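Long-range contacts in DSBA-like thioredoxin domain-containing protein (Pseudomonas aeruginosa PAO1, PDB 5HFI), which probably reduces disulfide bonds in the cytosol as a DsbA-like, thioredoxin-fold oxidoreductase and binds glutathione: residues Gln71-Pro76 with Arg198-Pro203; Tyr11-Leu16 with Val38-Gly43; Ser90-Ser95 with Arg129-Pro134; Leu103-Leu108 with Leu143-Gly148; Thr99-Ala104 with Glu151-Cys156. One frame throughout, in Å; residues are numbered along the deposited sequence.

Contact 1: Gln71-Pro76 with Arg198-Pro203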
# COMPACT_ATOMS: atom_id res chain seq x y z
N GLN A 71 -8.52 11.17 -11.93
CA GLN A 71 -9.88 11.53 -12.32
C GLN A 71 -10.91 10.77 -11.51
O GLN A 71 -11.93 11.34 -11.09
CB GLN A 71 -10.08 11.26 -13.82
CG GLN A 71 -9.27 12.15 -14.75
CD GLN A 71 -9.52 11.85 -16.21
OE1 GLN A 71 -9.48 10.70 -16.64
NE2 GLN A 71 -9.79 12.89 -16.99
N LEU A 72 -10.67 9.48 -11.25
CA LEU A 72 -11.66 8.65 -10.58
C LEU A 72 -11.66 8.87 -9.07
O LEU A 72 -12.73 8.89 -8.46
CB LEU A 72 -11.40 7.18 -10.90
CG LEU A 72 -12.38 6.14 -10.33
CD1 LEU A 72 -13.83 6.57 -10.50
CD2 LEU A 72 -12.14 4.78 -10.96
N THR A 73 -10.49 9.01 -8.46
CA THR A 73 -10.37 9.02 -7.01
C THR A 73 -10.04 10.39 -6.42
O THR A 73 -10.14 10.55 -5.20
CB THR A 73 -9.30 8.03 -6.55
OG1 THR A 73 -8.01 8.46 -7.03
CG2 THR A 73 -9.59 6.64 -7.10
N GLY A 74 -9.65 11.36 -7.24
CA GLY A 74 -9.18 12.62 -6.71
C GLY A 74 -7.82 12.57 -6.05
O GLY A 74 -7.40 13.57 -5.47
N GLN A 75 -7.13 11.44 -6.11
CA GLN A 75 -5.83 11.33 -5.49
C GLN A 75 -4.81 12.18 -6.25
O GLN A 75 -4.82 12.20 -7.49
CB GLN A 75 -5.37 9.87 -5.44
CG GLN A 75 -6.02 9.05 -4.34
CD GLN A 75 -5.51 9.41 -2.95
OE1 GLN A 75 -4.59 8.78 -2.43
NE2 GLN A 75 -6.11 10.43 -2.34
N PRO A 76 -3.93 12.89 -5.55
CA PRO A 76 -3.00 13.81 -6.22
C PRO A 76 -1.71 13.14 -6.67
O PRO A 76 -1.18 12.23 -6.03
CB PRO A 76 -2.71 14.85 -5.13
CG PRO A 76 -2.79 14.06 -3.87
CD PRO A 76 -3.87 13.02 -4.08
N ARG A 198 -16.46 -0.51 -6.84
CA ARG A 198 -17.67 0.24 -6.55
C ARG A 198 -17.39 1.45 -5.66
O ARG A 198 -18.08 2.47 -5.77
CB ARG A 198 -18.71 -0.67 -5.88
CG ARG A 198 -19.95 0.04 -5.37
CD ARG A 198 -20.63 0.76 -6.51
NE ARG A 198 -21.10 -0.17 -7.53
CZ ARG A 198 -22.38 -0.36 -7.81
NH1 ARG A 198 -23.32 0.32 -7.16
NH2 ARG A 198 -22.74 -1.23 -8.75
N TYR A 199 -16.39 1.36 -4.79
CA TYR A 199 -16.17 2.38 -3.78
C TYR A 199 -14.97 3.27 -4.05
O TYR A 199 -14.71 4.19 -3.27
CB TYR A 199 -16.04 1.72 -2.40
CG TYR A 199 -17.34 1.12 -1.94
CD1 TYR A 199 -17.59 -0.24 -2.09
CD2 TYR A 199 -18.33 1.92 -1.40
CE1 TYR A 199 -18.79 -0.78 -1.69
CE2 TYR A 199 -19.53 1.39 -0.99
CZ TYR A 199 -19.76 0.04 -1.14
OH TYR A 199 -20.96 -0.48 -0.74
N LEU A 200 -14.23 3.03 -5.14
CA LEU A 200 -13.13 3.92 -5.49
C LEU A 200 -13.66 5.34 -5.66
O LEU A 200 -14.64 5.57 -6.37
CB LEU A 200 -12.45 3.44 -6.77
CG LEU A 200 -11.48 2.27 -6.57
CD1 LEU A 200 -11.01 1.73 -7.92
CD2 LEU A 200 -10.29 2.70 -5.72
N GLY A 201 -13.01 6.29 -4.98
CA GLY A 201 -13.47 7.66 -4.99
C GLY A 201 -14.66 7.93 -4.09
O GLY A 201 -15.18 9.06 -4.11
N GLN A 202 -15.11 6.96 -3.31
CA GLN A 202 -16.27 7.12 -2.42
C GLN A 202 -15.93 6.62 -1.02
O GLN A 202 -16.53 5.66 -0.52
CB GLN A 202 -17.48 6.36 -2.98
CG GLN A 202 -17.84 6.70 -4.42
CD GLN A 202 -18.42 8.09 -4.57
OE1 GLN A 202 -18.77 8.74 -3.58
NE2 GLN A 202 -18.53 8.56 -5.81
N PRO A 203 -14.98 7.27 -0.34
CA PRO A 203 -14.60 6.79 1.01
C PRO A 203 -15.72 6.86 2.02
O PRO A 203 -15.77 6.01 2.93
CB PRO A 203 -13.44 7.72 1.39
CG PRO A 203 -13.62 8.94 0.55
CD PRO A 203 -14.19 8.45 -0.74
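Beside the glutathione pocket of this thioredoxin-fold protein, L72 and T73 at the end of helix 64-73 meet L200 and G201 in a type II beta turn running from Y199 to Q202. The turn is closed by its backbone bond from Q202 N to Y199 O (2.8 Å) and comes against the last residues of the helix with no hydrogen bond between them. T73 CA and G201 CA are 3.9 Å apart, and L72 O lies 3.8 Å from G201 CA. Having positive phi and no side chain, G201 lets the two main chains come this near.

T73 turns its two branches to different tasks. Its methyl CG2 rests against the turn, 4.0 Å from G201 N and 4.2 Å from L200 CD2. OG1, placed between the backbone N and the carbonyl carbon (chi1 65°), looks after the helix end instead: it accepts from Q75 N at 3.2 Å in an ST turn and is also bonded to I69 O, one turn back. G74, with positive phi, takes the chain out of the helix inside the ST turn.

L72 has CG anti to its backbone N (chi1 -177°), and its CD2 methyl packs 4.4 Å from L200 CB. Both leucines also touch W19, a residue of the glutathione pocket, and the side chain of L200 comes within about 4 Å of the bound glutathione. The contact thus rests on van der Waals packing of leucines, a methyl and backbone, while T73 OG1 is held by partners on its own side and takes no part across it.

Contact 2: Tyr11-Leu16 with Val38-Gly43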
# COMPACT_ATOMS: atom_id res chain seq x y z
N TYR A 11 -6.61 -6.48 3.55
CA TYR A 11 -6.26 -5.60 2.44
C TYR A 11 -5.01 -6.15 1.76
O TYR A 11 -3.92 -6.11 2.34
CB TYR A 11 -6.04 -4.17 2.92
CG TYR A 11 -5.64 -3.19 1.83
CD1 TYR A 11 -4.74 -2.16 2.10
CD2 TYR A 11 -6.15 -3.29 0.55
CE1 TYR A 11 -4.37 -1.27 1.11
CE2 TYR A 11 -5.78 -2.40 -0.45
CZ TYR A 11 -4.89 -1.39 -0.15
OH TYR A 11 -4.51 -0.50 -1.13
N LEU A 12 -5.18 -6.67 0.55
CA LEU A 12 -4.07 -7.09 -0.29
C LEU A 12 -3.64 -5.91 -1.16
O LEU A 12 -4.43 -5.41 -1.97
CB LEU A 12 -4.47 -8.29 -1.16
CG LEU A 12 -4.51 -9.65 -0.47
CD1 LEU A 12 -5.48 -10.58 -1.18
CD2 LEU A 12 -3.11 -10.26 -0.45
N TYR A 13 -2.39 -5.49 -1.01
CA TYR A 13 -1.91 -4.25 -1.61
C TYR A 13 -0.52 -4.47 -2.19
O TYR A 13 0.13 -5.49 -1.96
CB TYR A 13 -1.85 -3.12 -0.58
CG TYR A 13 -0.70 -3.31 0.39
CD1 TYR A 13 0.52 -2.67 0.19
CD2 TYR A 13 -0.83 -4.14 1.49
CE1 TYR A 13 1.57 -2.85 1.06
CE2 TYR A 13 0.22 -4.33 2.37
CZ TYR A 13 1.42 -3.68 2.15
OH TYR A 13 2.47 -3.86 3.01
N ASP A 14 -0.06 -3.47 -2.95
CA ASP A 14 1.34 -3.34 -3.26
C ASP A 14 1.67 -1.85 -3.29
O ASP A 14 0.91 -1.07 -3.89
CB ASP A 14 1.73 -3.97 -4.60
CG ASP A 14 3.22 -3.99 -4.80
OD1 ASP A 14 3.77 -3.02 -5.37
OD2 ASP A 14 3.86 -4.97 -4.35
N PRO A 15 2.76 -1.43 -2.66
CA PRO A 15 3.06 0.01 -2.58
C PRO A 15 3.26 0.68 -3.93
O PRO A 15 3.07 1.89 -4.02
CB PRO A 15 4.34 0.07 -1.73
CG PRO A 15 4.45 -1.27 -1.07
CD PRO A 15 3.79 -2.25 -1.98
N LEU A 16 3.63 -0.06 -4.97
CA LEU A 16 3.85 0.52 -6.29
C LEU A 16 2.67 0.33 -7.23
O LEU A 16 2.80 0.59 -8.44
CB LEU A 16 5.13 -0.06 -6.91
CG LEU A 16 6.41 0.40 -6.20
CD1 LEU A 16 7.57 -0.52 -6.52
CD2 LEU A 16 6.75 1.82 -6.58
N VAL A 38 -8.23 -4.33 10.79
CA VAL A 38 -7.72 -4.21 9.43
C VAL A 38 -6.33 -4.83 9.38
O VAL A 38 -5.43 -4.41 10.12
CB VAL A 38 -7.68 -2.74 8.96
CG1 VAL A 38 -7.02 -2.65 7.59
CG2 VAL A 38 -9.08 -2.16 8.91
N ARG A 39 -6.15 -5.82 8.50
CA ARG A 39 -4.87 -6.50 8.31
C ARG A 39 -4.33 -6.18 6.93
O ARG A 39 -5.06 -6.26 5.93
CB ARG A 39 -5.02 -8.02 8.45
CG ARG A 39 -5.82 -8.47 9.64
CD ARG A 39 -4.96 -8.65 10.88
NE ARG A 39 -5.72 -9.31 11.94
CZ ARG A 39 -5.64 -10.61 12.20
NH1 ARG A 39 -4.84 -11.39 11.49
NH2 ARG A 39 -6.37 -11.13 13.18
N LEU A 40 -3.04 -5.85 6.86
CA LEU A 40 -2.38 -5.55 5.60
C LEU A 40 -1.63 -6.78 5.08
O LEU A 40 -0.95 -7.47 5.85
CB LEU A 40 -1.40 -4.38 5.75
CG LEU A 40 -1.93 -2.96 5.52
CD1 LEU A 40 -3.25 -2.69 6.22
CD2 LEU A 40 -0.89 -1.93 5.95
N HIS A 41 -1.76 -7.03 3.78
CA HIS A 41 -1.08 -8.15 3.12
C HIS A 41 -0.39 -7.64 1.87
O HIS A 41 -1.04 -7.40 0.85
CB HIS A 41 -2.06 -9.27 2.76
CG HIS A 41 -2.92 -9.72 3.90
ND1 HIS A 41 -2.57 -10.77 4.72
CD2 HIS A 41 -4.12 -9.28 4.34
CE1 HIS A 41 -3.52 -10.95 5.62
NE2 HIS A 41 -4.47 -10.06 5.42
N GLY A 42 0.93 -7.48 1.94
CA GLY A 42 1.69 -7.07 0.77
C GLY A 42 1.92 -8.25 -0.16
O GLY A 42 2.41 -9.30 0.26
N GLY A 43 1.57 -8.06 -1.43
CA GLY A 43 1.63 -9.14 -2.40
C GLY A 43 2.90 -9.26 -3.20
O GLY A 43 3.11 -10.27 -3.88
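Y13 and G42 are paired in the parallel strands 8-13 and 37-42, joined by the beta-alpha-beta crossover that opens the thioredoxin fold, and the Y13 ring folds back over its partner strand. CG sits between the backbone N and the carbonyl carbon (chi1 73°), and from CB, which lies over one face of the Y11 ring, the phenol swings toward strand 37-42. CD2 reaches H41 O at 3.3 Å. Next along the ring, CE2 is 3.3 Å from G42 N and 3.7 Å from L40 CB. The far half of the ring, CZ included, lies over G42 CA, which makes a CH-pi contact 3.8 Å from the ring centroid and 26° off its normal. At the tip, OH passes beyond G42 to pack on T99 and V102 of helix 96-109.

The backbone zips the strands together from Y11 N to R39 O (2.8 Å) through H41 N to Y11 O and Y13 N to H41 O, ending with G43 N to Y13 O (3.0 Å). H41 O additionally receives a CA-H...O contact from L12. On the other face of the sheet, L12 CD2 packs 3.5 Å from H41 CB, the two side chains crossing obliquely, while H41 NE2 is bonded to H10 ND1. Beyond the strand, D14 OD1 accepts from L16 N in an Asx turn and is bonded to S95 OG too, and D14 OD2 takes M45 N.

With no side chain at G42, the tyrosine ring can lie over its CA, whose C-H meets the face, and three bonds position the buried carboxylate of D14 and the turn before C17, the cysteine that binds glutathione.

Contact 3: Ser90-Ser95 with Arg129-Pro134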
# COMPACT_ATOMS: atom_id res chain seq x y z
N SER A 90 17.95 6.05 -13.26
CA SER A 90 18.63 5.25 -12.24
C SER A 90 17.71 4.83 -11.10
O SER A 90 18.19 4.24 -10.12
CB SER A 90 19.82 6.03 -11.68
OG SER A 90 19.40 7.19 -10.99
N ALA A 91 16.41 5.11 -11.18
CA ALA A 91 15.47 4.67 -10.16
C ALA A 91 14.98 3.27 -10.47
O ALA A 91 14.88 2.86 -11.63
CB ALA A 91 14.29 5.64 -10.07
N VAL A 92 14.68 2.51 -9.42
CA VAL A 92 14.21 1.13 -9.55
C VAL A 92 12.87 1.01 -8.84
O VAL A 92 12.70 1.48 -7.71
CB VAL A 92 15.24 0.12 -8.99
CG1 VAL A 92 15.57 0.41 -7.53
CG2 VAL A 92 14.73 -1.30 -9.16
N PHE A 93 11.90 0.39 -9.52
CA PHE A 93 10.60 0.10 -8.93
C PHE A 93 10.68 -1.30 -8.34
O PHE A 93 10.51 -2.30 -9.04
CB PHE A 93 9.48 0.23 -9.96
CG PHE A 93 9.02 1.65 -10.17
CD1 PHE A 93 9.86 2.71 -9.90
CD2 PHE A 93 7.74 1.91 -10.61
CE1 PHE A 93 9.44 4.01 -10.09
CE2 PHE A 93 7.31 3.21 -10.81
CZ PHE A 93 8.16 4.26 -10.55
N ASP A 94 10.96 -1.36 -7.04
CA ASP A 94 11.13 -2.60 -6.29
C ASP A 94 10.12 -2.60 -5.15
O ASP A 94 10.19 -1.74 -4.27
CB ASP A 94 12.56 -2.72 -5.76
CG ASP A 94 12.87 -4.08 -5.17
OD1 ASP A 94 14.07 -4.35 -4.89
OD2 ASP A 94 11.93 -4.89 -4.96
N SER A 95 9.19 -3.56 -5.17
CA SER A 95 8.14 -3.58 -4.15
C SER A 95 8.63 -4.10 -2.81
O SER A 95 7.94 -3.92 -1.80
CB SER A 95 6.97 -4.44 -4.64
OG SER A 95 6.33 -3.85 -5.76
N ARG A 129 12.50 8.06 -4.00
CA ARG A 129 12.89 6.71 -4.41
C ARG A 129 12.62 5.78 -3.23
O ARG A 129 13.49 5.52 -2.40
CB ARG A 129 14.35 6.68 -4.86
CG ARG A 129 14.62 7.62 -6.02
CD ARG A 129 15.76 7.15 -6.88
NE ARG A 129 17.03 7.60 -6.34
CZ ARG A 129 18.16 7.60 -7.03
NH1 ARG A 129 18.16 7.18 -8.29
NH2 ARG A 129 19.28 8.03 -6.46
N ILE A 130 11.39 5.25 -3.17
CA ILE A 130 10.97 4.44 -2.03
C ILE A 130 11.59 3.05 -2.02
O ILE A 130 11.37 2.29 -1.07
CB ILE A 130 9.43 4.31 -1.97
CG1 ILE A 130 8.90 3.60 -3.21
CG2 ILE A 130 8.79 5.69 -1.85
CD1 ILE A 130 7.42 3.32 -3.17
N ALA A 131 12.35 2.69 -3.05
CA ALA A 131 13.09 1.44 -3.02
C ALA A 131 14.42 1.56 -2.30
O ALA A 131 15.11 0.55 -2.12
CB ALA A 131 13.33 0.92 -4.44
N GLU A 132 14.81 2.77 -1.89
CA GLU A 132 16.11 2.98 -1.28
C GLU A 132 15.99 3.08 0.23
O GLU A 132 15.09 3.74 0.76
CB GLU A 132 16.79 4.23 -1.85
CG GLU A 132 17.23 4.07 -3.30
CD GLU A 132 17.93 5.30 -3.84
OE1 GLU A 132 17.75 6.39 -3.26
OE2 GLU A 132 18.68 5.16 -4.84
N ARG A 133 16.91 2.41 0.92
CA ARG A 133 16.85 2.35 2.38
C ARG A 133 16.90 3.72 3.06
O ARG A 133 16.12 3.91 4.01
CB ARG A 133 17.98 1.44 2.87
CG ARG A 133 18.32 1.54 4.34
CD ARG A 133 19.44 0.57 4.67
NE ARG A 133 19.46 0.19 6.08
CZ ARG A 133 20.07 0.89 7.03
NH1 ARG A 133 20.69 2.02 6.71
NH2 ARG A 133 20.05 0.49 8.29
N PRO A 134 17.75 4.68 2.65
CA PRO A 134 17.72 5.98 3.34
C PRO A 134 16.39 6.70 3.24
O PRO A 134 15.98 7.38 4.19
CB PRO A 134 18.84 6.77 2.64
CG PRO A 134 19.72 5.75 2.06
CD PRO A 134 18.84 4.61 1.66
O HOH W 1 12.15 3.67 -5.90
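The chain runs extended from A91 to D94 alongside the type I beta turn R129-E132, with D94 CA and A131 CA 5.6 Å apart, yet the two backbones are joined by a water and not by a direct bond. That water donates to V92 O at 2.9 Å and accepts from A131 N at 3.0 Å. Next to it, A131 CB points into the loop and sits 3.4 Å from V92 O; CG1 of V92 and CB of D94 both also touch this methyl, CG1 at 3.9 Å.

Both segments are lead-ins to helices of the alpha-helical part that a DsbA-like protein carries inserted in its thioredoxin fold. D94 OD2 caps A96 N at the start of helix 96-109, and E132 holds the N-cap position before helix 133-142.

R129 reaches back along the loop to S90. Its chain bends at chi3 (-85°), and CD rests 3.8 Å from A91 CB. At the end, NH1 donates to S90 OG at 3.0 Å, with the oxygen close to the guanidinium plane but the bond far from straight (131° at the hydrogen). D88 ties this corner further, forming a salt bridge with NH1 and a hydrogen bond with S90 OG. E132 OE2 comes over one guanidinium face, 3.3 Å from R129 NE; it sits far enough above the plane that the pairing is electrostatic and not a directed hydrogen bond.

Contact 4: Leu103-Leu108 with Leu143-Gly148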
# COMPACT_ATOMS: atom_id res chain seq x y z
N LEU A 103 5.96 -3.57 7.04
CA LEU A 103 6.08 -4.62 8.05
C LEU A 103 6.79 -4.11 9.30
O LEU A 103 6.35 -4.38 10.43
CB LEU A 103 6.83 -5.82 7.48
CG LEU A 103 6.07 -6.74 6.52
CD1 LEU A 103 6.97 -7.86 6.05
CD2 LEU A 103 4.83 -7.29 7.20
N ALA A 104 7.89 -3.37 9.11
CA ALA A 104 8.65 -2.87 10.25
C ALA A 104 7.85 -1.86 11.06
O ALA A 104 7.87 -1.89 12.30
CB ALA A 104 9.96 -2.26 9.77
N ALA A 105 7.14 -0.95 10.38
CA ALA A 105 6.31 0.02 11.09
C ALA A 105 5.20 -0.67 11.88
O ALA A 105 4.87 -0.25 13.00
CB ALA A 105 5.71 1.02 10.11
N GLU A 106 4.62 -1.73 11.31
CA GLU A 106 3.59 -2.47 12.03
C GLU A 106 4.18 -3.23 13.22
O GLU A 106 3.58 -3.26 14.30
CB GLU A 106 2.86 -3.42 11.08
CG GLU A 106 1.73 -4.21 11.73
CD GLU A 106 0.60 -3.32 12.22
OE1 GLU A 106 0.40 -2.22 11.66
OE2 GLU A 106 -0.11 -3.73 13.17
N ALA A 107 5.36 -3.82 13.03
CA ALA A 107 5.98 -4.58 14.12
C ALA A 107 6.42 -3.66 15.26
O ALA A 107 6.25 -4.01 16.43
CB ALA A 107 7.18 -5.36 13.58
N LEU A 108 6.98 -2.50 14.93
CA LEU A 108 7.50 -1.60 15.96
C LEU A 108 6.38 -0.87 16.69
O LEU A 108 6.37 -0.81 17.92
CB LEU A 108 8.45 -0.58 15.33
CG LEU A 108 9.95 -0.73 15.56
CD1 LEU A 108 10.64 0.52 15.06
CD2 LEU A 108 10.27 -0.97 17.03
N LEU A 143 7.66 9.79 10.91
CA LEU A 143 6.55 9.27 11.71
C LEU A 143 6.94 9.03 13.16
O LEU A 143 6.13 8.48 13.92
CB LEU A 143 6.00 7.98 11.09
CG LEU A 143 5.47 8.05 9.65
CD1 LEU A 143 4.72 6.78 9.31
CD2 LEU A 143 4.58 9.25 9.44
N GLY A 144 8.14 9.41 13.56
CA GLY A 144 8.54 9.26 14.95
C GLY A 144 8.96 7.86 15.32
O GLY A 144 8.66 7.40 16.42
N LEU A 145 9.64 7.15 14.42
CA LEU A 145 10.16 5.82 14.70
C LEU A 145 11.69 5.76 14.64
O LEU A 145 12.26 4.67 14.58
CB LEU A 145 9.57 4.78 13.73
CG LEU A 145 8.11 4.28 13.74
CD1 LEU A 145 7.11 5.24 14.39
CD2 LEU A 145 7.65 3.90 12.32
N GLY A 146 12.37 6.92 14.69
CA GLY A 146 13.81 6.94 14.49
C GLY A 146 14.60 6.06 15.43
O GLY A 146 15.72 5.65 15.11
N GLU A 147 14.05 5.75 16.60
CA GLU A 147 14.70 4.87 17.57
C GLU A 147 14.22 3.45 17.32
O GLU A 147 13.14 3.06 17.78
CB GLU A 147 14.41 5.32 18.99
CG GLU A 147 15.03 4.43 20.06
CD GLU A 147 16.54 4.33 19.93
OE1 GLU A 147 17.02 3.46 19.17
OE2 GLU A 147 17.25 5.12 20.58
N GLY A 148 15.01 2.67 16.59
CA GLY A 148 14.75 1.26 16.38
C GLY A 148 14.24 0.90 15.00
O GLY A 148 14.26 -0.29 14.65
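Apolar packing carries this contact, through L108 and A105 of helix 96-109 against G148 and L145 of the loop between helices 133-142 and 149-157. L108 does most of it: its CD1 methyl rests on the carbonyl group of G148, with L108 CD1 3.6 Å from G148 C and 3.7 Å from G148 O. A turn earlier on the helix, A105 CB meets the CD2 methyl of L145 at 4.1 Å. The backbones themselves stay apart, A105 CA and L145 CA being 7.8 Å from each other, and side chains fill the distance.

Hydrogen bonds run within each partner and none crosses between them. On the helix side, L108 N is bonded to A104 O at 2.8 Å. The loop is shaped by its glycines: G144, with positive phi, is the C-prime residue of the Schellman motif that ends helix 133-142, in which L145 N also takes part. G148, likewise at positive phi, stands at the N-cap position of helix 149-157, and its N makes a weak bond to G146 O (3.4 Å). The backbone angles at G148 by themselves call for glycine.

Around the contact, M115 of helix 112-124 touches both A105 and L143, while L108 continues onto A152 and A104 onto F149 of helix 149-157. The loop thereby joins helices 133-142 and 149-157 and packs on the flank of helix 96-109, with helix 112-124 close by.

Contact 5: Thr99-Ala104 with Glu151-Cys156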
# COMPACT_ATOMS: atom_id res chain seq x y z
N THR A 99 7.60 -2.62 1.13
CA THR A 99 6.78 -3.56 1.90
C THR A 99 7.44 -3.89 3.23
O THR A 99 6.77 -3.95 4.27
CB THR A 99 6.51 -4.82 1.09
OG1 THR A 99 5.88 -4.47 -0.15
CG2 THR A 99 5.58 -5.75 1.87
N ALA A 100 8.76 -4.11 3.23
CA ALA A 100 9.48 -4.34 4.48
C ALA A 100 9.32 -3.16 5.43
O ALA A 100 9.24 -3.35 6.65
CB ALA A 100 10.96 -4.61 4.21
N ALA A 101 9.28 -1.93 4.90
CA ALA A 101 9.07 -0.77 5.75
C ALA A 101 7.69 -0.79 6.40
O ALA A 101 7.54 -0.42 7.57
CB ALA A 101 9.26 0.52 4.94
N VAL A 102 6.68 -1.23 5.65
CA VAL A 102 5.34 -1.37 6.22
C VAL A 102 5.34 -2.42 7.32
O VAL A 102 4.78 -2.22 8.40
CB VAL A 102 4.32 -1.70 5.12
CG1 VAL A 102 2.99 -2.12 5.72
CG2 VAL A 102 4.15 -0.51 4.16
N LEU A 103 5.96 -3.57 7.04
CA LEU A 103 6.08 -4.62 8.05
C LEU A 103 6.79 -4.11 9.30
O LEU A 103 6.35 -4.38 10.43
CB LEU A 103 6.83 -5.82 7.48
CG LEU A 103 6.07 -6.74 6.52
CD1 LEU A 103 6.97 -7.86 6.05
CD2 LEU A 103 4.83 -7.29 7.20
N ALA A 104 7.89 -3.37 9.11
CA ALA A 104 8.65 -2.87 10.25
C ALA A 104 7.85 -1.86 11.06
O ALA A 104 7.87 -1.89 12.30
CB ALA A 104 9.96 -2.26 9.77
N GLU A 151 16.86 -0.92 12.59
CA GLU A 151 17.09 -2.34 12.87
C GLU A 151 15.87 -3.17 12.51
O GLU A 151 16.01 -4.27 11.97
CB GLU A 151 17.44 -2.55 14.34
CG GLU A 151 18.81 -2.01 14.75
CD GLU A 151 18.87 -0.49 14.75
OE1 GLU A 151 17.82 0.15 15.01
OE2 GLU A 151 19.97 0.06 14.49
N ALA A 152 14.66 -2.67 12.80
CA ALA A 152 13.45 -3.40 12.46
C ALA A 152 13.30 -3.55 10.95
O ALA A 152 12.88 -4.60 10.46
CB ALA A 152 12.23 -2.71 13.06
N PHE A 153 13.63 -2.50 10.20
CA PHE A 153 13.53 -2.57 8.74
C PHE A 153 14.50 -3.59 8.17
O PHE A 153 14.14 -4.38 7.28
CB PHE A 153 13.77 -1.19 8.12
CG PHE A 153 13.89 -1.22 6.63
CD1 PHE A 153 12.76 -1.17 5.84
CD2 PHE A 153 15.13 -1.26 6.01
CE1 PHE A 153 12.85 -1.20 4.46
CE2 PHE A 153 15.24 -1.28 4.64
CZ PHE A 153 14.09 -1.25 3.86
N ASP A 154 15.75 -3.58 8.64
CA ASP A 154 16.71 -4.54 8.13
C ASP A 154 16.32 -5.97 8.50
O ASP A 154 16.49 -6.90 7.71
CB ASP A 154 18.11 -4.20 8.65
CG ASP A 154 18.59 -2.84 8.18
OD1 ASP A 154 19.37 -2.19 8.92
OD2 ASP A 154 18.19 -2.40 7.08
N ALA A 155 15.75 -6.15 9.70
CA ALA A 155 15.29 -7.48 10.10
C ALA A 155 14.10 -7.93 9.26
O ALA A 155 14.04 -9.09 8.84
CB ALA A 155 14.94 -7.49 11.59
N CYS A 156 13.14 -7.04 9.02
CA CYS A 156 11.96 -7.41 8.25
C CYS A 156 12.28 -7.67 6.78
O CYS A 156 11.53 -8.38 6.11
CB CYS A 156 10.89 -6.32 8.35
SG CYS A 156 10.07 -6.23 9.96
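Close helix-to-helix packing brings A100, A101 and A104 of helix 96-109 against F153 and C156 of helix 149-157, the segment axes passing 8.2 Å apart at an angle of 122°. No hydrogen bond crosses the interface; the polar backbone groups are engaged in their own helices, as between A104 N and A100 O or C156 N and A152 O.

Aliphatic and backbone contacts make up the middle. The methyl of A104 is set against the opposite helix itself, its CB 3.7 Å from F153 N and 4.0 Å from A152 CB. Small side chains at 100, 101 and 104 are what allow the helices to lie so near.

The aromatic contact is made by F153. Its chi1 of 171° sets CG anti to the backbone N, and the ring beyond it meets A101 with its edge: CD1 is 3.7 Å from A101 N, near the ring plane. The neighbouring CE1 touches A100 CB at 3.9 Å.

Sulfur contacts complete the other end. C156 SG nestles against the helix backbone, 3.7 Å from A104 CA, and touches L103 CB at 4.1 Å, while its CB lies 3.8 Å from A100 O.

Helix 133-142 flanks the F153 side, with L136 reaching both F153 and A101 and L137 also touching F153. Past the L103 side comes helix 159-174 through L161 and H164, and V102 turns from the interface to helix 112-124, so that helix 96-109 is packed among four others.

Overall arrangement
Along the chain, contact 2 closes first, pairing the strands of the thioredoxin sheet near the molecule's centre. Contact 1 then closes a loop of 121 residues, within which contacts 3, 4 and 5 are nested. Contacts 4 and 5 share helix 96-109, their centres about 8 Å apart, and lie across the chain's centre from contact 1, about 29 Å away between centres. Contact 3 crosses both in chain order and joins contact 5 through the R133-D154 salt bridge. The helical region is thus tied together internally and meets the sheet where contact 2 touches contacts 3 and 5, while contact 1 borders the glutathione pocket separately.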